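Long-range contact in actinorhodin polyketide putative beta-ketoacyl synthase 2 (Streptomyces coelicolor A3, PDB 1TQY), which serves as the chain length factor of the actinorhodin polyketide synthase and belongs to the beta-ketoacyl-ACP synthase family: residues B[297-302]-B[327-332]. Residues are numbered along the deposited sequence; the frame is centred on the assembly and turned at random.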
loop_
_atom_site.group_PDB
_atom_site.type_symbol
_atom_site.label_atom_id
_atom_site.label_comp_id
_atom_site.label_asym_id
_atom_site.label_seq_id
_atom_site.Cartn_x
_atom_site.Cartn_y
_atom_site.Cartn_z
ATOM N N GLU B 297 -8.872 -13.551 -29.128
ATOM C CA GLU B 297 -9.014 -14.908 -29.663
ATOM C C GLU B 297 -8.081 -15.905 -29.026
ATOM O O GLU B 297 -8.373 -17.098 -28.971
ATOM C CB GLU B 297 -8.736 -14.929 -31.166
ATOM C CG GLU B 297 -9.053 -13.645 -31.899
ATOM C CD GLU B 297 -7.855 -12.709 -31.976
ATOM O OE1 GLU B 297 -6.802 -13.138 -32.504
ATOM O OE2 GLU B 297 -7.977 -11.548 -31.520
ATOM N N ASP B 298 -6.937 -15.414 -28.572
ATOM C CA ASP B 298 -5.931 -16.274 -27.960
ATOM C C ASP B 298 -6.314 -16.785 -26.569
ATOM O O ASP B 298 -5.865 -17.861 -26.157
ATOM C CB ASP B 298 -4.600 -15.522 -27.908
ATOM C CG ASP B 298 -4.090 -15.144 -29.298
ATOM O OD1 ASP B 298 -3.292 -14.184 -29.401
ATOM O OD2 ASP B 298 -4.472 -15.814 -30.287
ATOM N N VAL B 299 -7.140 -16.024 -25.852
ATOM C CA VAL B 299 -7.554 -16.415 -24.500
ATOM C C VAL B 299 -8.441 -17.654 -24.487
ATOM O O VAL B 299 -9.448 -17.716 -25.186
ATOM C CB VAL B 299 -8.294 -15.274 -23.777
ATOM C CG1 VAL B 299 -8.574 -15.675 -22.313
ATOM C CG2 VAL B 299 -7.466 -14.029 -23.820
ATOM N N ASP B 300 -8.071 -18.622 -23.658
ATOM C CA ASP B 300 -8.796 -19.873 -23.556
ATOM C C ASP B 300 -9.720 -19.939 -22.356
ATOM O O ASP B 300 -10.636 -20.753 -22.324
ATOM C CB ASP B 300 -7.797 -21.026 -23.501
ATOM C CG ASP B 300 -6.943 -21.103 -24.742
ATOM O OD1 ASP B 300 -5.726 -21.384 -24.615
ATOM O OD2 ASP B 300 -7.494 -20.887 -25.848
ATOM N N VAL B 301 -9.485 -19.089 -21.365
ATOM C CA VAL B 301 -10.323 -19.105 -20.175
ATOM C C VAL B 301 -10.194 -17.827 -19.362
ATOM O O VAL B 301 -9.098 -17.281 -19.202
ATOM C CB VAL B 301 -9.978 -20.308 -19.272
ATOM C CG1 VAL B 301 -8.523 -20.246 -18.855
ATOM C CG2 VAL B 301 -10.883 -20.324 -18.051
ATOM N N VAL B 302 -11.325 -17.363 -18.850
ATOM C CA VAL B 302 -11.367 -16.151 -18.057
ATOM C C VAL B 302 -11.789 -16.421 -16.618
ATOM O O VAL B 302 -12.897 -16.911 -16.361
ATOM C CB VAL B 302 -12.348 -15.140 -18.668
ATOM C CG1 VAL B 302 -12.432 -13.904 -17.802
ATOM C CG2 VAL B 302 -11.912 -14.792 -20.081
ATOM N N GLU B 327 -20.751 -15.444 -24.629
ATOM C CA GLU B 327 -20.476 -16.883 -24.596
ATOM C C GLU B 327 -19.212 -17.164 -25.442
ATOM O O GLU B 327 -18.966 -18.297 -25.869
ATOM C CB GLU B 327 -21.651 -17.701 -25.157
ATOM C CG GLU B 327 -22.964 -17.628 -24.393
ATOM C CD GLU B 327 -23.849 -16.453 -24.829
ATOM O OE1 GLU B 327 -23.656 -15.947 -25.959
ATOM O OE2 GLU B 327 -24.745 -16.053 -24.048
ATOM N N GLY B 328 -18.415 -16.125 -25.680
ATOM C CA GLY B 328 -17.219 -16.258 -26.503
ATOM C C GLY B 328 -15.983 -16.891 -25.878
ATOM O O GLY B 328 -14.988 -17.125 -26.563
ATOM N N VAL B 329 -16.036 -17.170 -24.583
ATOM C CA VAL B 329 -14.901 -17.766 -23.912
ATOM C C VAL B 329 -15.346 -18.390 -22.601
ATOM O O VAL B 329 -16.246 -17.885 -21.939
ATOM C CB VAL B 329 -13.788 -16.690 -23.676
ATOM C CG1 VAL B 329 -14.314 -15.581 -22.767
ATOM C CG2 VAL B 329 -12.535 -17.332 -23.113
ATOM N N PRO B 330 -14.751 -19.537 -22.238
ATOM C CA PRO B 330 -15.131 -20.183 -20.983
ATOM C C PRO B 330 -14.886 -19.221 -19.838
ATOM O O PRO B 330 -13.859 -18.547 -19.801
ATOM C CB PRO B 330 -14.200 -21.390 -20.923
ATOM C CG PRO B 330 -14.075 -21.770 -22.371
ATOM C CD PRO B 330 -13.876 -20.414 -23.040
ATOM N N VAL B 331 -15.833 -19.134 -18.919
ATOM C CA VAL B 331 -15.658 -18.257 -17.775
ATOM C C VAL B 331 -15.811 -19.137 -16.551
ATOM O O VAL B 331 -16.602 -20.077 -16.554
ATOM C CB VAL B 331 -16.731 -17.145 -17.712
ATOM C CG1 VAL B 331 -16.536 -16.309 -16.444
ATOM C CG2 VAL B 331 -16.637 -16.255 -18.941
ATOM N N THR B 332 -15.048 -18.847 -15.506
ATOM C CA THR B 332 -15.152 -19.631 -14.287
ATOM C C THR B 332 -14.870 -18.787 -13.053
ATOM O O THR B 332 -14.177 -17.771 -13.119
ATOM C CB THR B 332 -14.225 -20.873 -14.332
ATOM O OG1 THR B 332 -14.464 -21.671 -13.168
ATOM C CG2 THR B 332 -12.763 -20.466 -14.348
#
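Val-302 bonds through both its N and its O to the strand of Val-331. Its N donates to Pro-330 O at 3.0 Å, and the N-H...O angle is 164°. Its O accepts from Thr-332 N, also at 3.0 Å. One residue bonding to the two that flank its partner is the pattern of a parallel bridge. Each acceptor also takes a CA-H...O contact: Val-301 CA lies 3.6 Å from Pro-330 O, and Val-331 CA lies 3.4 Å from Val-302 O.

The apolar part is carried by Val-302 and Val-329. Val-302 CG2 meets Val-329 CG1 at 3.7 Å, and the two side chains cross at about a right angle. With chi1 of Val-329 at 62°, CG1 sits between the backbone N and the carbonyl carbon and meets Val-302. The other branch, Val-329 CG2, is anti to N and lies against the backbone of residues 299-301, 3.7 Å from Val-299 O. Pro-330 lends no N-H to the pairing. Its ring abuts the carbonyl of Asp-300, with CD 3.3 Å from Asp-300 O. Elsewhere, Val-301 CG2 and Thr-332 CG2 touch loosely at 4.2 Å.

Two polar side chains turn to partners elsewhere. Asp-300 OD1 is hydrogen-bonded to the backbone N of Arg-390 and of Thr-391. Thr-332 OG1 is hydrogen-bonded to Ala-363 O and Thr-365 OG1.

The contact joins the two strands of a beta-alpha-beta unit in the C-terminal half of the thiolase-like fold. Helix 310-324 connects them and packs Phe-324 on Val-299, Val-302 and Val-329, with Ile-320 also on Val-302. Beyond the pair, strand 301-303 runs parallel to strand 391-398, and strand 330-332 runs parallel to strand 378-379.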